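Local coordinates for protein exoglucanase A (PDB 7CBD) that hydrolyses the beta-1,4-glucosidic bonds of cellulose with inversion of anomeric configuration, releasing cellobiose from the non-reducing chain ends, this piece being its family 6 catalytic domain, at residues Y94-G98 and N107-A112; D149-L154 and Y170-V174; N235-L239 and R298-G302; G339-R344 and L423-P429. All coordinates share one frame; numbering follows the deposited sequence. Where two conformers were deposited one is given.

Interaction 1 (Y94-G98 and N107-A112)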
loop_
_atom_site.group_PDB
_atom_site.type_symbol
_atom_site.label_atom_id
_atom_site.label_comp_id
_atom_site.label_asym_id
_atom_site.label_seq_id
_atom_site.Cartn_x
_atom_site.Cartn_y
_atom_site.Cartn_z
ATOM N N TYR A 94 -4.646 -4.944 9.684
ATOM C CA TYR A 94 -5.502 -5.252 8.538
ATOM C C TYR A 94 -6.401 -6.442 8.841
ATOM O O TYR A 94 -6.234 -7.519 8.255
ATOM C CB TYR A 94 -4.643 -5.542 7.298
ATOM C CG TYR A 94 -5.379 -5.664 5.969
ATOM C CD1 TYR A 94 -6.361 -4.755 5.596
ATOM C CD2 TYR A 94 -5.043 -6.668 5.067
ATOM C CE1 TYR A 94 -7.016 -4.860 4.369
ATOM C CE2 TYR A 94 -5.679 -6.777 3.849
ATOM C CZ TYR A 94 -6.661 -5.871 3.501
ATOM O OH TYR A 94 -7.281 -5.997 2.275
ATOM N N ASP A 95 -7.376 -6.258 9.742
ATOM C CA ASP A 95 -8.294 -7.356 10.021
ATOM C C ASP A 95 -9.665 -6.883 10.494
ATOM O O ASP A 95 -10.326 -7.601 11.254
ATOM C CB ASP A 95 -7.689 -8.344 11.031
ATOM C CG ASP A 95 -8.258 -9.746 10.898
ATOM O OD1 ASP A 95 -8.857 -10.082 9.847
ATOM O OD2 ASP A 95 -8.075 -10.520 11.859
ATOM N N LEU A 96 -10.139 -5.728 10.019
ATOM C CA LEU A 96 -11.407 -5.202 10.516
ATOM C C LEU A 96 -12.549 -6.184 10.265
ATOM O O LEU A 96 -12.554 -6.912 9.262
ATOM C CB LEU A 96 -11.776 -3.893 9.825
ATOM C CG LEU A 96 -11.140 -2.645 10.417
ATOM C CD1 LEU A 96 -11.294 -1.492 9.459
ATOM C CD2 LEU A 96 -11.717 -2.292 11.770
ATOM N N PRO A 97 -13.552 -6.201 11.140
ATOM C CA PRO A 97 -14.796 -6.906 10.802
ATOM C C PRO A 97 -15.346 -6.364 9.490
ATOM O O PRO A 97 -15.330 -5.157 9.249
ATOM C CB PRO A 97 -15.726 -6.573 11.981
ATOM C CG PRO A 97 -14.790 -6.187 13.097
ATOM C CD PRO A 97 -13.645 -5.496 12.430
ATOM N N GLY A 98 -15.813 -7.268 8.630
ATOM C CA GLY A 98 -16.322 -6.859 7.333
ATOM C C GLY A 98 -15.269 -6.271 6.418
ATOM O O GLY A 98 -15.593 -5.441 5.560
ATOM N N ASN A 107 -13.984 -11.310 2.047
ATOM C CA ASN A 107 -12.528 -11.358 2.084
ATOM C C ASN A 107 -11.969 -11.347 3.504
ATOM O O ASN A 107 -10.895 -11.909 3.740
ATOM C CB ASN A 107 -11.942 -10.199 1.278
ATOM C CG ASN A 107 -10.461 -10.366 1.019
ATOM O OD1 ASN A 107 -9.656 -9.502 1.367
ATOM N ND2 ASN A 107 -10.091 -11.482 0.406
ATOM N N GLY A 108 -12.659 -10.722 4.454
ATOM C CA GLY A 108 -12.159 -10.635 5.818
ATOM C C GLY A 108 -12.614 -11.817 6.662
ATOM O O GLY A 108 -13.755 -12.261 6.569
ATOM N N GLU A 109 -11.699 -12.315 7.498
ATOM C CA GLU A 109 -12.016 -13.461 8.347
ATOM C C GLU A 109 -13.017 -13.130 9.449
ATOM O O GLU A 109 -13.675 -14.043 9.957
ATOM C CB GLU A 109 -10.749 -14.064 8.953
ATOM C CG GLU A 109 -10.091 -13.165 9.985
ATOM C CD GLU A 109 -8.813 -13.748 10.557
ATOM O OE1 GLU A 109 -8.398 -14.846 10.126
ATOM O OE2 GLU A 109 -8.222 -13.097 11.443
ATOM N N LEU A 110 -13.144 -11.865 9.840
ATOM C CA LEU A 110 -14.083 -11.507 10.900
ATOM C C LEU A 110 -15.353 -10.942 10.286
ATOM O O LEU A 110 -15.274 -9.996 9.488
ATOM C CB LEU A 110 -13.465 -10.468 11.833
ATOM C CG LEU A 110 -12.212 -10.916 12.593
ATOM C CD1 LEU A 110 -11.690 -9.789 13.475
ATOM C CD2 LEU A 110 -12.497 -12.183 13.406
ATOM N N PRO A 111 -16.527 -11.469 10.624
ATOM C CA PRO A 111 -17.764 -10.931 10.054
ATOM C C PRO A 111 -18.077 -9.561 10.622
ATOM O O PRO A 111 -17.635 -9.186 11.714
ATOM C CB PRO A 111 -18.841 -11.933 10.491
ATOM C CG PRO A 111 -18.150 -13.099 11.022
ATOM C CD PRO A 111 -16.766 -12.671 11.444
ATOM N N ALA A 112 -18.891 -8.823 9.864
ATOM C CA ALA A 112 -19.386 -7.509 10.273
ATOM C C ALA A 112 -20.546 -7.702 11.249
ATOM O O ALA A 112 -21.718 -7.521 10.917
ATOM C CB ALA A 112 -19.820 -6.705 9.056
HETATM O O HOH W 1 -6.715 -8.492 0.634
HETATM O O HOH W 2 -11.554 -9.527 8.984
HETATM O O HOH W 3 -9.086 -11.446 7.237
#
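The isobutyl group of Leu110 lies over the backbone of residues 95-97, with its CD1 3.4 Å from Asp95 O and its CB packed on Pro97 CA. One backbone bond fixes the register beside it: Gly98 N donates to Leu110 O over 2.9 Å, nearly straight at 163°, and Pro97 CA adds a C-H contact to the same oxygen. One residue beyond Leu110, Pro111 O lies 3.2 Å from Pro97 CB.

Two acids meet at the other end. The side chains of Asp95 and Glu109 cross at about a right angle, bringing Asp95 OD2 to 2.6 Å from Glu109 OE2, with the carboxylate planes 54° apart. So short a gap suggests that one of the pair holds a proton. Glu109 OE2 also receives the backbone N-H of Ile57, which would stabilise negative charge there. Asp95 has CG anti to the backbone N (chi1 -154°), which carries the carboxylate across to Glu109; its OD1 lies within reach of two waters. Water 3 links it to Glu109 N, while water 2, which accepts from Leu110 N at 3.0 Å, also lies beside Leu96 O. Water 1 donates to both Tyr94 OH and Asn107 OD1; the former is bonded as well to Asp100, the latter to Arg99.

Both segments belong to the long excursion between strand 87-93 and helix 114-132, here folded back on itself. Loops of this kind, following the strands of the distorted family 6 barrel, surround the active site, and the Tyr94 side chain stands about 5 Å from that of the predicted proton donor, Asp149.

Interaction 2 (D149-L154 and Y170-V174)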
loop_
_atom_site.group_PDB
_atom_site.type_symbol
_atom_site.label_atom_id
_atom_site.label_comp_id
_atom_site.label_asym_id
_atom_site.label_seq_id
_atom_site.Cartn_x
_atom_site.Cartn_y
_atom_site.Cartn_z
ATOM N N ASP A 149 -7.959 -0.086 2.751
ATOM C CA ASP A 149 -9.244 -0.432 2.138
ATOM C C ASP A 149 -10.395 -0.439 3.143
ATOM O O ASP A 149 -11.252 -1.324 3.111
ATOM C CB ASP A 149 -9.166 -1.762 1.385
ATOM C CG ASP A 149 -10.397 -2.026 0.543
ATOM O OD1 ASP A 149 -11.024 -1.047 0.085
ATOM O OD2 ASP A 149 -10.755 -3.212 0.373
ATOM N N SER A 150 -10.432 0.553 4.036
ATOM C CA SER A 150 -11.483 0.588 5.050
ATOM C C SER A 150 -12.342 1.844 4.944
ATOM O O SER A 150 -13.307 1.875 4.171
ATOM C CB SER A 150 -10.915 0.390 6.467
ATOM O OG SER A 150 -10.034 1.438 6.850
ATOM N N LEU A 151 -11.982 2.889 5.693
ATOM C CA LEU A 151 -12.892 4.016 5.904
ATOM C C LEU A 151 -13.423 4.673 4.636
ATOM O O LEU A 151 -14.613 5.038 4.620
ATOM C CB LEU A 151 -12.275 5.046 6.857
ATOM C CG LEU A 151 -12.144 4.572 8.304
ATOM C CD1 LEU A 151 -11.210 5.490 9.078
ATOM C CD2 LEU A 151 -13.499 4.510 8.990
ATOM N N PRO A 152 -12.638 4.880 3.575
ATOM C CA PRO A 152 -13.194 5.547 2.386
ATOM C C PRO A 152 -14.284 4.757 1.674
ATOM O O PRO A 152 -14.985 5.336 0.835
ATOM C CB PRO A 152 -11.970 5.750 1.489
ATOM C CG PRO A 152 -10.799 5.757 2.442
ATOM C CD PRO A 152 -11.171 4.734 3.474
ATOM N N ASN A 153 -14.448 3.465 1.968
ATOM C CA ASN A 153 -15.612 2.756 1.447
ATOM C C ASN A 153 -16.903 3.370 1.961
ATOM O O ASN A 153 -17.947 3.242 1.315
ATOM C CB ASN A 153 -15.569 1.290 1.868
ATOM C CG ASN A 153 -14.561 0.497 1.092
ATOM O OD1 ASN A 153 -14.752 0.227 -0.093
ATOM N ND2 ASN A 153 -13.472 0.119 1.750
ATOM N N LEU A 154 -16.856 4.038 3.115
ATOM C CA LEU A 154 -18.073 4.543 3.734
ATOM C C LEU A 154 -18.598 5.801 3.059
ATOM O O LEU A 154 -19.753 6.175 3.298
ATOM C CB LEU A 154 -17.855 4.764 5.238
ATOM C CG LEU A 154 -17.269 3.564 6.002
ATOM C CD1 LEU A 154 -17.274 3.844 7.498
ATOM C CD2 LEU A 154 -17.979 2.248 5.680
ATOM N N TYR A 170 -16.112 -0.449 11.075
ATOM C CA TYR A 170 -14.920 0.285 10.662
ATOM C C TYR A 170 -14.680 1.463 11.593
ATOM O O TYR A 170 -13.552 1.696 12.035
ATOM C CB TYR A 170 -15.053 0.791 9.226
ATOM C CG TYR A 170 -14.975 -0.236 8.115
ATOM C CD1 TYR A 170 -14.984 0.180 6.793
ATOM C CD2 TYR A 170 -14.899 -1.606 8.369
ATOM C CE1 TYR A 170 -14.932 -0.721 5.747
ATOM C CE2 TYR A 170 -14.834 -2.534 7.316
ATOM C CZ TYR A 170 -14.866 -2.076 6.009
ATOM O OH TYR A 170 -14.832 -2.951 4.942
ATOM N N ARG A 171 -15.734 2.211 11.917
ATOM C CA ARG A 171 -15.565 3.365 12.792
ATOM C C ARG A 171 -15.108 2.936 14.185
ATOM O O ARG A 171 -14.160 3.499 14.743
ATOM C CB ARG A 171 -16.866 4.158 12.862
ATOM C CG ARG A 171 -17.173 4.963 11.611
ATOM C CD ARG A 171 -18.446 5.743 11.853
ATOM N NE ARG A 171 -18.892 6.558 10.728
ATOM C CZ ARG A 171 -18.624 7.853 10.594
ATOM N NH1 ARG A 171 -17.871 8.480 11.491
ATOM N NH2 ARG A 171 -19.105 8.522 9.556
ATOM N N GLN A 172 -15.767 1.929 14.760
ATOM C CA GLN A 172 -15.427 1.522 16.120
ATOM C C GLN A 172 -14.113 0.751 16.159
ATOM O O GLN A 172 -13.336 0.886 17.114
ATOM C CB GLN A 172 -16.573 0.715 16.728
ATOM C CG GLN A 172 -17.870 1.516 16.842
ATOM C CD GLN A 172 -19.075 0.662 17.174
ATOM O OE1 GLN A 172 -18.959 -0.359 17.852
ATOM N NE2 GLN A 172 -20.245 1.081 16.699
ATOM N N GLY A 173 -13.842 -0.049 15.125
ATOM C CA GLY A 173 -12.605 -0.806 15.095
ATOM C C GLY A 173 -11.393 0.075 14.892
ATOM O O GLY A 173 -10.370 -0.107 15.556
ATOM N N VAL A 174 -11.489 1.049 13.982
ATOM C CA VAL A 174 -10.371 1.966 13.794
ATOM C C VAL A 174 -10.153 2.807 15.049
ATOM O O VAL A 174 -9.011 3.036 15.460
ATOM C CB VAL A 174 -10.532 2.816 12.517
ATOM C CG1 VAL A 174 -9.450 3.893 12.454
ATOM C CG2 VAL A 174 -10.457 1.935 11.286
#
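Apolar packing does most of the work here, and Leu151, Leu154 and Tyr170 carry it. Leu151 divides its two methyls: CD1 meets Val174 CG1 tip to tip at 4.1 Å, whereas CD2 lies 4.0 Å from Tyr170 CB, the two side chains running past each other in opposite directions. Leu154 crosses the same tyrosine at a slant, its CD2 3.8 Å from Tyr170 CD1. Ser150 CB sits above one face of the ring, toward its rim, and Ser150 O approaches Tyr170 CE1 at 3.4 Å.

The fold explains the meeting. In this alpha/beta barrel the chain leaves strand 141-146 through the loop bearing Asp149, the predicted proton donor; then, after the short helix 153-156, helix 161-182 packs against that loop and leads into strand 187-192.

Polar bonds shape the loop itself. A type I turn from Ser150 to Asn153 is closed by Asn153 N on Ser150 O, and Asn153 ND2 reaches that oxygen from the same face of its plane, at 3.0 Å. Asn153 ND2 also donates to Asp149 OD1, nearly straight at 165° but arriving from above the carboxylate plane, while Asn153 OD1 is held by Asn157. The hydroxyl of Ser150 is bonded to Glu147 O, and the guanidinium of Arg171 makes a salt bridge with Glu214.

Interaction 3 (N235-L239 and R298-G302)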
loop_
_atom_site.group_PDB
_atom_site.type_symbol
_atom_site.label_atom_id
_atom_site.label_comp_id
_atom_site.label_asym_id
_atom_site.label_seq_id
_atom_site.Cartn_x
_atom_site.Cartn_y
_atom_site.Cartn_z
ATOM N N ASN A 235 -1.514 -0.721 -4.113
ATOM C CA ASN A 235 -2.000 -0.261 -5.405
ATOM C C ASN A 235 -0.819 0.101 -6.292
ATOM O O ASN A 235 0.347 -0.109 -5.938
ATOM C CB ASN A 235 -3.013 0.884 -5.245
ATOM C CG ASN A 235 -4.062 0.893 -6.354
ATOM O OD1 ASN A 235 -3.810 1.375 -7.459
ATOM N ND2 ASN A 235 -5.233 0.340 -6.072
ATOM N N THR A 236 -1.134 0.617 -7.477
ATOM C CA THR A 236 -0.141 0.853 -8.511
ATOM C C THR A 236 -0.215 2.247 -9.115
ATOM O O THR A 236 0.537 2.529 -10.050
ATOM C CB THR A 236 -0.250 -0.197 -9.629
ATOM O OG1 THR A 236 -1.560 -0.146 -10.207
ATOM C CG2 THR A 236 -0.004 -1.592 -9.082
ATOM N N THR A 237 -1.064 3.128 -8.606
ATOM C CA THR A 237 -1.180 4.449 -9.204
ATOM C C THR A 237 0.178 5.143 -9.156
ATOM O O THR A 237 0.834 5.129 -8.106
ATOM C CB THR A 237 -2.227 5.245 -8.442
ATOM O OG1 THR A 237 -3.477 4.552 -8.545
ATOM C CG2 THR A 237 -2.366 6.644 -9.020
ATOM N N PRO A 238 0.653 5.720 -10.264
ATOM C CA PRO A 238 2.038 6.204 -10.297
ATOM C C PRO A 238 2.305 7.309 -9.294
ATOM O O PRO A 238 1.417 8.073 -8.913
ATOM C CB PRO A 238 2.221 6.718 -11.733
ATOM C CG PRO A 238 0.869 6.809 -12.305
ATOM C CD PRO A 238 0.005 5.816 -11.581
ATOM N N LEU A 239 3.568 7.385 -8.886
ATOM C CA LEU A 239 4.021 8.489 -8.055
ATOM C C LEU A 239 3.815 9.816 -8.776
ATOM O O LEU A 239 3.256 10.767 -8.216
ATOM C CB LEU A 239 5.493 8.270 -7.704
ATOM C CG LEU A 239 6.100 9.245 -6.702
ATOM C CD1 LEU A 239 5.385 9.140 -5.348
ATOM C CD2 LEU A 239 7.587 8.995 -6.555
ATOM N N ARG A 298 4.911 -0.854 -6.048
ATOM C CA ARG A 298 4.517 -1.405 -7.340
ATOM C C ARG A 298 3.946 -0.349 -8.278
ATOM O O ARG A 298 3.153 -0.678 -9.169
ATOM C CB ARG A 298 3.540 -2.582 -7.175
ATOM C CG ARG A 298 4.101 -3.716 -6.323
ATOM C CD ARG A 298 3.168 -4.909 -6.245
ATOM N NE ARG A 298 1.888 -4.520 -5.656
ATOM C CZ ARG A 298 0.862 -5.347 -5.466
ATOM N NH1 ARG A 298 0.954 -6.625 -5.831
ATOM N NH2 ARG A 298 -0.268 -4.891 -4.928
ATOM N N ASN A 299 4.358 0.913 -8.128
ATOM C CA ASN A 299 3.775 2.014 -8.889
ATOM C C ASN A 299 4.748 2.644 -9.884
ATOM O O ASN A 299 4.513 3.767 -10.338
ATOM C CB ASN A 299 3.150 3.076 -7.973
ATOM C CG ASN A 299 4.174 3.820 -7.134
ATOM O OD1 ASN A 299 5.374 3.579 -7.228
ATOM N ND2 ASN A 299 3.693 4.735 -6.295
ATOM N N GLY A 300 5.825 1.938 -10.246
ATOM C CA GLY A 300 6.833 2.529 -11.117
ATOM C C GLY A 300 6.416 2.649 -12.574
ATOM O O GLY A 300 6.785 3.616 -13.249
ATOM N N TRP A 301 5.680 1.664 -13.091
ATOM C CA TRP A 301 5.249 1.667 -14.497
ATOM C C TRP A 301 6.410 1.935 -15.461
ATOM O O TRP A 301 6.359 2.829 -16.310
ATOM C CB TRP A 301 4.079 2.632 -14.719
ATOM C CG TRP A 301 2.843 2.145 -14.056
ATOM C CD1 TRP A 301 2.256 2.646 -12.926
ATOM C CD2 TRP A 301 2.053 1.017 -14.453
ATOM N NE1 TRP A 301 1.137 1.909 -12.606
ATOM C CE2 TRP A 301 0.995 0.899 -13.523
ATOM C CE3 TRP A 301 2.137 0.091 -15.503
ATOM C CZ2 TRP A 301 0.027 -0.104 -13.617
ATOM C CZ3 TRP A 301 1.173 -0.902 -15.597
ATOM C CH2 TRP A 301 0.135 -0.994 -14.657
ATOM N N GLY A 302 7.465 1.139 -15.324
ATOM C CA GLY A 302 8.626 1.223 -16.181
ATOM C C GLY A 302 8.649 0.138 -17.241
ATOM O O GLY A 302 7.619 -0.420 -17.633
HETATM O O HOH W 4 1.560 -2.035 -4.292
HETATM O O HOH W 5 2.836 1.008 -5.206
HETATM O O HOH W 6 5.827 6.126 -10.487
#
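Two irregular segments run 54° apart and come closest at Thr236 and Asn299, whose CA atoms are only 4.1 Å from each other. They lie in the loops that follow the neighbouring parallel strands 228-231 and 291-295 of the family 6 barrel, forming part of the wall near the catalytic site.

Thr236 is the centre of the contact. Its carbonyl oxygen accepts the indole N-H of Trp301 over 2.7 Å, a bent bond of 142° in which the oxygen sits at the ring edge, 16° out of its plane. Its methyl, CG2, touches Arg298 O at 3.3 Å. Asn299 CB lies 3.1 Å from Thr237 O; with CG between the backbone N and the carbonyl carbon (chi1 67°), the amide is swung toward that oxygen and Leu239 N. Asn299 ND2 is held mainly by a hydrogen bond to Asp232, with a weak one to Thr237 O. Pro238 packs its CD obliquely against Trp301 CD1.

Three waters bridge the segments. Asn235 O receives two of them, one shared with Arg298 N and the other with Arg298 NE. With its bend at chi3, the Arg298 chain brings the guanidinium edge near Asn235, and its NH2 forms a salt bridge with Asp371, the predicted nucleophile. At the far end, water 6 accepts from Leu239 N at 3.0 Å and donates to Asn299 O at 2.7 Å.

Interaction 4 (G339-R344 and L423-P429)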
loop_
_atom_site.group_PDB
_atom_site.type_symbol
_atom_site.label_atom_id
_atom_site.label_comp_id
_atom_site.label_asym_id
_atom_site.label_seq_id
_atom_site.Cartn_x
_atom_site.Cartn_y
_atom_site.Cartn_z
ATOM N N GLY A 339 1.390 -5.762 -15.968
ATOM C CA GLY A 339 2.385 -4.817 -16.433
ATOM C C GLY A 339 2.970 -3.895 -15.384
ATOM O O GLY A 339 3.878 -3.119 -15.705
ATOM N N ALA A 340 2.504 -3.968 -14.142
ATOM C CA ALA A 340 3.001 -3.076 -13.101
ATOM C C ALA A 340 4.478 -3.344 -12.815
ATOM O O ALA A 340 4.973 -4.468 -12.971
ATOM C CB ALA A 340 2.187 -3.275 -11.825
ATOM N N GLY A 341 5.181 -2.286 -12.402
ATOM C CA GLY A 341 6.580 -2.386 -12.049
ATOM C C GLY A 341 6.858 -1.759 -10.695
ATOM O O GLY A 341 6.109 -0.915 -10.207
ATOM N N ILE A 342 7.966 -2.197 -10.092
ATOM C CA ILE A 342 8.420 -1.633 -8.825
ATOM C C ILE A 342 8.706 -0.145 -8.993
ATOM O O ILE A 342 9.175 0.302 -10.048
ATOM C CB ILE A 342 9.655 -2.418 -8.344
ATOM C CG1 ILE A 342 9.230 -3.813 -7.876
ATOM C CG2 ILE A 342 10.402 -1.686 -7.250
ATOM C CD1 ILE A 342 10.381 -4.765 -7.600
ATOM N N GLY A 343 8.407 0.633 -7.960
ATOM C CA GLY A 343 8.641 2.068 -7.959
ATOM C C GLY A 343 9.887 2.476 -7.199
ATOM O O GLY A 343 10.851 1.709 -7.071
ATOM N N ARG A 344 9.872 3.707 -6.687
ATOM C CA ARG A 344 11.013 4.237 -5.952
ATOM C C ARG A 344 11.327 3.379 -4.733
ATOM O O ARG A 344 10.428 2.925 -4.017
ATOM C CB ARG A 344 10.701 5.662 -5.493
ATOM C CG ARG A 344 10.726 6.693 -6.607
ATOM C CD ARG A 344 12.133 7.211 -6.835
ATOM N NE ARG A 344 12.653 7.955 -5.687
ATOM C CZ ARG A 344 12.502 9.268 -5.505
ATOM N NH1 ARG A 344 11.838 9.997 -6.393
ATOM N NH2 ARG A 344 13.025 9.857 -4.432
ATOM N N LEU A 423 7.411 -7.236 -12.309
ATOM C CA LEU A 423 7.627 -6.106 -11.408
ATOM C C LEU A 423 9.070 -5.630 -11.456
ATOM O O LEU A 423 9.334 -4.421 -11.429
ATOM C CB LEU A 423 7.262 -6.493 -9.977
ATOM C CG LEU A 423 5.772 -6.505 -9.646
ATOM C CD1 LEU A 423 5.560 -7.157 -8.289
ATOM C CD2 LEU A 423 5.201 -5.093 -9.662
ATOM N N VAL A 424 10.022 -6.564 -11.519
ATOM C CA VAL A 424 11.434 -6.193 -11.561
ATOM C C VAL A 424 11.819 -5.675 -12.943
ATOM O O VAL A 424 12.469 -4.632 -13.073
ATOM C CB VAL A 424 12.308 -7.378 -11.109
ATOM C CG1 VAL A 424 13.789 -7.037 -11.236
ATOM C CG2 VAL A 424 11.976 -7.758 -9.679
ATOM N N LYS A 425 11.401 -6.382 -13.999
ATOM C CA LYS A 425 11.691 -5.931 -15.358
ATOM C C LYS A 425 11.155 -4.529 -15.602
ATOM O O LYS A 425 11.780 -3.731 -16.306
ATOM C CB LYS A 425 11.064 -6.884 -16.368
ATOM C CG LYS A 425 11.770 -8.210 -16.519
ATOM C CD LYS A 425 11.011 -9.049 -17.540
ATOM C CE LYS A 425 11.862 -10.126 -18.151
ATOM N NZ LYS A 425 12.352 -11.080 -17.143
ATOM N N ASN A 426 9.985 -4.218 -15.044
ATOM C CA ASN A 426 9.300 -2.964 -15.328
ATOM C C ASN A 426 9.526 -1.913 -14.254
ATOM O O ASN A 426 8.759 -0.949 -14.167
ATOM C CB ASN A 426 7.805 -3.204 -15.549
ATOM C CG ASN A 426 7.518 -3.898 -16.864
ATOM O OD1 ASN A 426 8.431 -4.197 -17.634
ATOM N ND2 ASN A 426 6.242 -4.158 -17.132
ATOM N N ALA A 427 10.565 -2.064 -13.445
ATOM C CA ALA A 427 10.810 -1.099 -12.386
ATOM C C ALA A 427 11.136 0.272 -12.965
ATOM O O ALA A 427 11.799 0.390 -14.001
ATOM C CB ALA A 427 11.965 -1.569 -11.514
ATOM N N TYR A 428 10.644 1.309 -12.300
ATOM C CA TYR A 428 11.054 2.677 -12.581
ATOM C C TYR A 428 11.147 3.427 -11.259
ATOM O O TYR A 428 10.133 3.552 -10.561
ATOM C CB TYR A 428 10.087 3.397 -13.521
ATOM C CG TYR A 428 10.638 4.736 -13.940
ATOM C CD1 TYR A 428 11.461 4.848 -15.052
ATOM C CD2 TYR A 428 10.375 5.886 -13.197
ATOM C CE1 TYR A 428 11.990 6.070 -15.426
ATOM C CE2 TYR A 428 10.904 7.115 -13.564
ATOM C CZ TYR A 428 11.709 7.199 -14.680
ATOM O OH TYR A 428 12.240 8.409 -15.069
ATOM N N PRO A 429 12.327 3.957 -10.882
ATOM C CA PRO A 429 13.605 3.906 -11.611
ATOM C C PRO A 429 14.104 2.484 -11.853
ATOM O O PRO A 429 13.675 1.539 -11.188
ATOM C CB PRO A 429 14.568 4.641 -10.676
ATOM C CG PRO A 429 13.693 5.528 -9.842
ATOM C CD PRO A 429 12.421 4.770 -9.655
HETATM O O HOH W 7 13.026 0.936 -8.613
#
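Ile342 meets the end of a helix with both of its backbone polar groups used. Its N-H points almost straight, at 173°, to Leu423 O over 2.9 Å, and its carbonyl accepts Tyr428 N, also at 2.9 Å, nearly along the C=O axis. The first of these bonds gives a partner to a carbonyl in the last turn of the helix; the second ties down the chain just after it. Asn426, the first residue to leave helical geometry, supplies a side-chain bond: its ND2 donates to Gly339 O over 3.0 Å, the acceptor lying in the amide plane while the donor comes from above the carbonyl plane. The 298-302 loop supplies donors for two more carbonyls, Gly300 N for Gly341 O and, probably, Gly302 N for Asn426 O. Water 7 donates to both Gly343 O and Pro429 O, bridging the segments beyond Tyr428.

Weaker C-H...O contacts accompany these bonds. Gly341 CA points its C-H almost straight (171°) at Asn426 O, 3.4 Å away, and Gly343 CA approaches Tyr428 O. Apolar groups complete the fit. Ile342 crosses Leu423 at about a right angle, CG1 against CB, and its CD1 lies 4.0 Å from Val424 CG2, the two side chains pointing the same way. Arg344 folds at chi2 and chi3, laying its CD on the ring of Pro429, a residue preceded by a cis peptide; its guanidinium pairs with Glu347.

In the barrel, the contact joins the C-terminal end of helix 417-425 to the loop running into strand 347-348, with helix 36-45 packed against Ile342 and Val424.

The four contacts form two pairs across the centre of the catalytic domain. Interactions 1 and 2, with centres 11 Å apart, meet where Tyr170 OH probably bonds to Gly98 O at 2.7 Å and Leu96 packs on Ser150; this is the side of the predicted proton donor, Asp149. Interactions 3 and 4 lie closer, 7 Å between centres, joined through the backbone of residues 300-302. The side chain of the predicted nucleophile, Asp371, is about 10 Å from that of Asp149. Between interactions 2 and 3 the nearest atoms are about 9 Å apart, so the two pairs do not touch; the predicted catalytic aspartates lie with one pair each, Asp149 in interaction 2 and Asp371 bonded to Arg298 of interaction 3.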